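Serine acetyltransferase (Entamoeba histolytica, PDB 3Q1X) probably catalyses the transfer of an acetyl group from acetyl-CoA to the hydroxyl of L-serine, a step in cysteine biosynthesis. Local coordinates at residues A[230-233]-A[234-238]; A[242-245]-A[246-250]. All coordinates share one frame; numbering follows the deposited sequence.

Contact 1: residues A[230-233]-A[234-238]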
ATOM      1  N   VAL A 230      15.637 -18.243 -10.124  1.00 22.72           N
ATOM      2  CA  VAL A 230      15.335 -17.104 -10.973  1.00 22.22           C
ATOM      3  C   VAL A 230      15.310 -15.841 -10.130  1.00 22.15           C
ATOM      4  O   VAL A 230      14.750 -15.830  -9.026  1.00 22.33           O
ATOM      5  CB  VAL A 230      13.981 -17.288 -11.687  1.00 22.07           C
ATOM      6  CG1 VAL A 230      13.563 -16.026 -12.449  1.00 22.95           C
ATOM      7  CG2 VAL A 230      14.039 -18.499 -12.607  1.00 21.98           C
ATOM      8  N   THR A 231      15.937 -14.790 -10.648  1.00 21.69           N
ATOM      9  CA  THR A 231      15.886 -13.470 -10.020  1.00 21.71           C
ATOM     10  C   THR A 231      15.209 -12.485 -10.959  1.00 22.00           C
ATOM     11  O   THR A 231      15.611 -12.334 -12.120  1.00 22.40           O
ATOM     12  CB  THR A 231      17.289 -12.962  -9.628  1.00 21.79           C
ATOM     13  OG1 THR A 231      17.979 -13.993  -8.922  1.00 21.09           O
ATOM     14  CG2 THR A 231      17.196 -11.720  -8.738  1.00 22.42           C
ATOM     15  N   ILE A 232      14.176 -11.811 -10.458  1.00 21.58           N
ATOM     16  CA  ILE A 232      13.409 -10.901 -11.294  1.00 21.66           C
ATOM     17  C   ILE A 232      13.559  -9.482 -10.771  1.00 21.75           C
ATOM     18  O   ILE A 232      13.066  -9.151  -9.690  1.00 22.08           O
ATOM     19  CB  ILE A 232      11.918 -11.306 -11.404  1.00 21.56           C
ATOM     20  CG1 ILE A 232      11.803 -12.790 -11.750  1.00 21.67           C
ATOM     21  CG2 ILE A 232      11.227 -10.478 -12.480  1.00 21.47           C
ATOM     22  CD1 ILE A 232      10.410 -13.322 -11.764  1.00 21.25           C
ATOM     23  N   GLY A 233      14.254  -8.659 -11.549  1.00 21.99           N
ATOM     24  CA  GLY A 233      14.632  -7.316 -11.132  1.00 21.77           C
ATOM     25  C   GLY A 233      13.488  -6.331 -11.078  1.00 21.92           C
ATOM     26  O   GLY A 233      12.409  -6.587 -11.620  1.00 21.72           O
ATOM     27  N   THR A 234      13.743  -5.208 -10.412  1.00 22.59           N
ATOM     28  CA  THR A 234      12.759  -4.158 -10.186  1.00 23.54           C
ATOM     29  C   THR A 234      12.044  -3.712 -11.457  1.00 23.24           C
ATOM     30  O   THR A 234      12.687  -3.345 -12.442  1.00 23.05           O
ATOM     31  CB  THR A 234      13.408  -2.908  -9.562  1.00 23.73           C
ATOM     32  OG1 THR A 234      14.338  -3.296  -8.536  1.00 25.84           O
ATOM     33  CG2 THR A 234      12.334  -2.015  -8.984  1.00 25.52           C
ATOM     34  N   GLY A 235      10.713  -3.742 -11.420  1.00 22.96           N
ATOM     35  CA  GLY A 235       9.893  -3.210 -12.508  1.00 23.03           C
ATOM     36  C   GLY A 235       9.657  -4.144 -13.681  1.00 23.08           C
ATOM     37  O   GLY A 235       8.928  -3.796 -14.616  1.00 23.64           O
ATOM     38  N   ALA A 236      10.262  -5.328 -13.637  1.00 23.59           N
ATOM     39  CA  ALA A 236      10.124  -6.292 -14.731  1.00 23.45           C
ATOM     40  C   ALA A 236       8.678  -6.761 -14.866  1.00 23.67           C
ATOM     41  O   ALA A 236       8.025  -7.081 -13.865  1.00 23.91           O
ATOM     42  CB  ALA A 236      11.071  -7.469 -14.534  1.00 23.32           C
ATOM     43  N   LYS A 237       8.173  -6.764 -16.101  1.00 23.64           N
ATOM     44  CA  LYS A 237       6.805  -7.190 -16.395  1.00 23.98           C
ATOM     45  C   LYS A 237       6.838  -8.448 -17.251  1.00 24.42           C
ATOM     46  O   LYS A 237       7.095  -8.386 -18.458  1.00 24.76           O
ATOM     47  CB  LYS A 237       5.991  -6.085 -17.096  1.00 23.72           C
ATOM     48  CG  LYS A 237       5.962  -4.709 -16.396  1.00 23.99           C
ATOM     49  CD  LYS A 237       5.584  -4.824 -14.921  1.00 24.70           C
ATOM     50  CE  LYS A 237       5.452  -3.450 -14.247  1.00 26.12           C
ATOM     51  NZ  LYS A 237       6.654  -2.581 -14.362  1.00 25.84           N
ATOM     52  N   VAL A 238       6.569  -9.580 -16.618  1.00 24.57           N
ATOM     53  CA  VAL A 238       6.612 -10.879 -17.287  1.00 24.84           C
ATOM     54  C   VAL A 238       5.177 -11.329 -17.504  1.00 25.04           C
ATOM     55  O   VAL A 238       4.453 -11.614 -16.545  1.00 24.92           O
ATOM     56  CB  VAL A 238       7.413 -11.912 -16.461  1.00 24.74           C
ATOM     57  CG1 VAL A 238       7.600 -13.209 -17.244  1.00 25.29           C
ATOM     58  CG2 VAL A 238       8.767 -11.332 -16.065  1.00 25.46           C
TER

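Contact 2: residues A[242-245]-A[246-250]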
ATOM      1  N   ILE A 242       3.790 -18.047 -20.634  1.00 26.49           N
ATOM      2  CA  ILE A 242       5.149 -18.212 -21.134  1.00 26.73           C
ATOM      3  C   ILE A 242       5.987 -18.961 -20.105  1.00 27.33           C
ATOM      4  O   ILE A 242       5.624 -19.023 -18.928  1.00 27.34           O
ATOM      5  CB  ILE A 242       5.803 -16.846 -21.470  1.00 26.80           C
ATOM      6  CG1 ILE A 242       5.811 -15.928 -20.235  1.00 26.06           C
ATOM      7  CG2 ILE A 242       5.096 -16.194 -22.671  1.00 26.62           C
ATOM      8  CD1 ILE A 242       6.629 -14.667 -20.401  1.00 25.95           C
ATOM      9  N   ILE A 243       7.105 -19.526 -20.550  1.00 27.70           N
ATOM     10  CA  ILE A 243       7.982 -20.281 -19.663  1.00 28.15           C
ATOM     11  C   ILE A 243       9.324 -19.581 -19.500  1.00 28.43           C
ATOM     12  O   ILE A 243      10.013 -19.285 -20.483  1.00 28.64           O
ATOM     13  CB  ILE A 243       8.175 -21.752 -20.141  1.00 27.96           C
ATOM     14  CG1 ILE A 243       6.849 -22.514 -20.046  1.00 28.44           C
ATOM     15  CG2 ILE A 243       9.242 -22.461 -19.311  1.00 28.09           C
ATOM     16  CD1 ILE A 243       6.805 -23.806 -20.828  1.00 28.87           C
ATOM     17  N   VAL A 244       9.662 -19.293 -18.248  1.00 28.49           N
ATOM     18  CA  VAL A 244      10.990 -18.824 -17.887  1.00 28.41           C
ATOM     19  C   VAL A 244      11.759 -20.003 -17.281  1.00 28.47           C
ATOM     20  O   VAL A 244      11.285 -20.669 -16.349  1.00 28.55           O
ATOM     21  CB  VAL A 244      10.936 -17.622 -16.904  1.00 28.42           C
ATOM     22  CG1 VAL A 244      12.337 -17.154 -16.550  1.00 28.88           C
ATOM     23  CG2 VAL A 244      10.128 -16.471 -17.497  1.00 28.08           C
ATOM     24  N   GLY A 245      12.937 -20.275 -17.833  1.00 28.59           N
ATOM     25  CA  GLY A 245      13.747 -21.408 -17.401  1.00 28.41           C
ATOM     26  C   GLY A 245      14.416 -21.177 -16.060  1.00 28.51           C
ATOM     27  O   GLY A 245      14.220 -20.132 -15.431  1.00 28.83           O
ATOM     28  N   SER A 246      15.210 -22.151 -15.625  1.00 28.46           N
ATOM     29  CA  SER A 246      15.943 -22.044 -14.369  1.00 28.29           C
ATOM     30  C   SER A 246      17.186 -21.180 -14.547  1.00 28.36           C
ATOM     31  O   SER A 246      17.616 -20.927 -15.678  1.00 27.99           O
ATOM     32  CB  SER A 246      16.314 -23.430 -13.827  1.00 28.47           C
ATOM     33  OG  SER A 246      15.164 -24.116 -13.351  1.00 29.03           O
ATOM     34  N   HIS A 247      17.743 -20.712 -13.430  1.00 28.47           N
ATOM     35  CA  HIS A 247      18.970 -19.907 -13.430  1.00 28.76           C
ATOM     36  C   HIS A 247      18.893 -18.746 -14.437  1.00 29.09           C
ATOM     37  O   HIS A 247      19.805 -18.529 -15.239  1.00 29.61           O
ATOM     38  CB  HIS A 247      20.209 -20.794 -13.659  1.00 28.79           C
ATOM     39  CG  HIS A 247      20.404 -21.845 -12.607  1.00 29.99           C
ATOM     40  ND1 HIS A 247      19.939 -23.136 -12.747  1.00 31.39           N
ATOM     41  CD2 HIS A 247      21.017 -21.795 -11.401  1.00 30.61           C
ATOM     42  CE1 HIS A 247      20.251 -23.834 -11.669  1.00 31.20           C
ATOM     43  NE2 HIS A 247      20.905 -23.044 -10.836  1.00 31.33           N
ATOM     44  N   VAL A 248      17.779 -18.018 -14.386  1.00 28.86           N
ATOM     45  CA  VAL A 248      17.554 -16.854 -15.233  1.00 28.85           C
ATOM     46  C   VAL A 248      17.640 -15.580 -14.386  1.00 29.01           C
ATOM     47  O   VAL A 248      17.099 -15.520 -13.283  1.00 28.97           O
ATOM     48  CB  VAL A 248      16.178 -16.939 -15.957  1.00 28.71           C
ATOM     49  CG1 VAL A 248      15.827 -15.627 -16.634  1.00 28.91           C
ATOM     50  CG2 VAL A 248      16.180 -18.077 -16.984  1.00 29.25           C
ATOM     51  N   ARG A 249      18.353 -14.585 -14.905  1.00 29.06           N
ATOM     52  CA  ARG A 249      18.428 -13.261 -14.295  1.00 29.39           C
ATOM     53  C   ARG A 249      17.672 -12.277 -15.186  1.00 29.40           C
ATOM     54  O   ARG A 249      17.948 -12.179 -16.386  1.00 29.65           O
ATOM     55  CB  ARG A 249      19.893 -12.828 -14.137  1.00 29.49           C
ATOM     56  CG  ARG A 249      20.706 -13.670 -13.154  1.00 30.44           C
ATOM     57  CD  ARG A 249      22.201 -13.699 -13.515  1.00 32.11           C
ATOM     58  NE  ARG A 249      23.030 -14.219 -12.422  1.00 33.28           N
ATOM     59  CZ  ARG A 249      24.074 -13.587 -11.884  1.00 33.02           C
ATOM     60  NH1 ARG A 249      24.458 -12.395 -12.334  1.00 33.74           N
ATOM     61  NH2 ARG A 249      24.744 -14.155 -10.888  1.00 34.70           N
ATOM     62  N   ILE A 250      16.703 -11.569 -14.611  1.00 29.54           N
ATOM     63  CA  ILE A 250      15.931 -10.580 -15.364  1.00 29.69           C
ATOM     64  C   ILE A 250      16.225  -9.171 -14.861  1.00 30.08           C
ATOM     65  O   ILE A 250      16.087  -8.889 -13.668  1.00 29.96           O
ATOM     66  CB  ILE A 250      14.418 -10.874 -15.306  1.00 29.59           C
ATOM     67  CG1 ILE A 250      14.125 -12.240 -15.937  1.00 29.47           C
ATOM     68  CG2 ILE A 250      13.627  -9.779 -16.024  1.00 29.52           C
ATOM     69  CD1 ILE A 250      12.877 -12.915 -15.402  1.00 29.14           C
TER

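Contact 1: residues A[230-233]-A[234-238]
I232 and A236 meet methyl to methyl across a tight turn. CG2 of I232 lies 3.6 Å from CB of A236. At chi1 -49° the CG2 branch of I232 stands anti to the backbone N, and this is the branch that meets A236. The same CG2 is 4.4 Å from CG2 of V238, a looser contact. I250 covers both I232 and A236, and L204 packs on I232 and V238.

The turn runs from G233 to A236 and is of type II. It is closed by A236 N, which donates to G233 O at 3.2 Å with an N-H...O angle of 159°. The donor is tilted 29° from the carbonyl plane. G235 has a positive phi, which favours glycine. The CA-CB bond of T234 points away from 230-233, and its backbone N is buried without a partner. The CA-CB bond of K237 also leads away, but its chain folds back. NZ donates to G235 O at 2.6 Å and also bonds N253 of the third subunit. The amine thus ties the turn to the trimer interface.

This is a corner of a left-handed beta helix, between strands 231-232 and 237-239. The sequence from I232 to A236 fits the hexapeptide repeat: aliphatic, glycine, two variable residues, small residue.

Contact 2: residues A[242-245]-A[246-250]
S246, next to G245 at the bend, is held at two polar atoms. Its backbone N bonds OG of S262, and its OG takes the backbone N-H of D228. Both partners belong to neighbouring coils on the same chain. Chi1 of -71° puts OG beside the backbone N of S246, where it meets D228.

No hydrogen bond closes this corner from within. G245 O is buried and has no hydrogen-bond partner in the model. Instead CG2 of V248 sits against it at 3.2 Å, so the oxygen is covered by a methyl group.

The other branch of V248 faces the interior. Its CG1 is 3.8 Å from CG1 of V244, and the two side chains lie at a slant to each other. In V244 the touching methyl is anti to the backbone N (chi1 -180°). It also meets CB of V248 at 3.9 Å. CD1 of I250 comes up to the same methyl at 4.4 Å. I256 packs on I250 from the next coil.

H247 takes the outside of the bend with a positive phi. Its ring meets that of Y229 with the planes nearly parallel. R249 reaches a second subunit, where its NH2 bonds the backbone O of Q210.

V244 and I250 are six residues apart and both face inward, with V248 filling the corner between them. This is the hexapeptide repeat of a left-handed beta helix, turning here from strand 243-244 to strand 248-250.

How the contacts relate
Contacts 1 and 2 are successive in the chain and lie on neighbouring coils of the same beta helix, with centres about 10 Å apart. Strands 231-232 and 248-250 are parallel neighbours in one sheet. I250 probably makes two hydrogen bonds to contact 1: its N to T231 O and its O to G233 N, each 2.8 Å. CG2 of V230 also packs on G245 O at 3.3 Å. Both contacts reach Q210 of the second subunit, through T231 OG1 and R249 NH2. T231 packs on H208 there; H208 is among the residues that line the serine pocket. A bound serine lies about 8 Å from the side chain of T234.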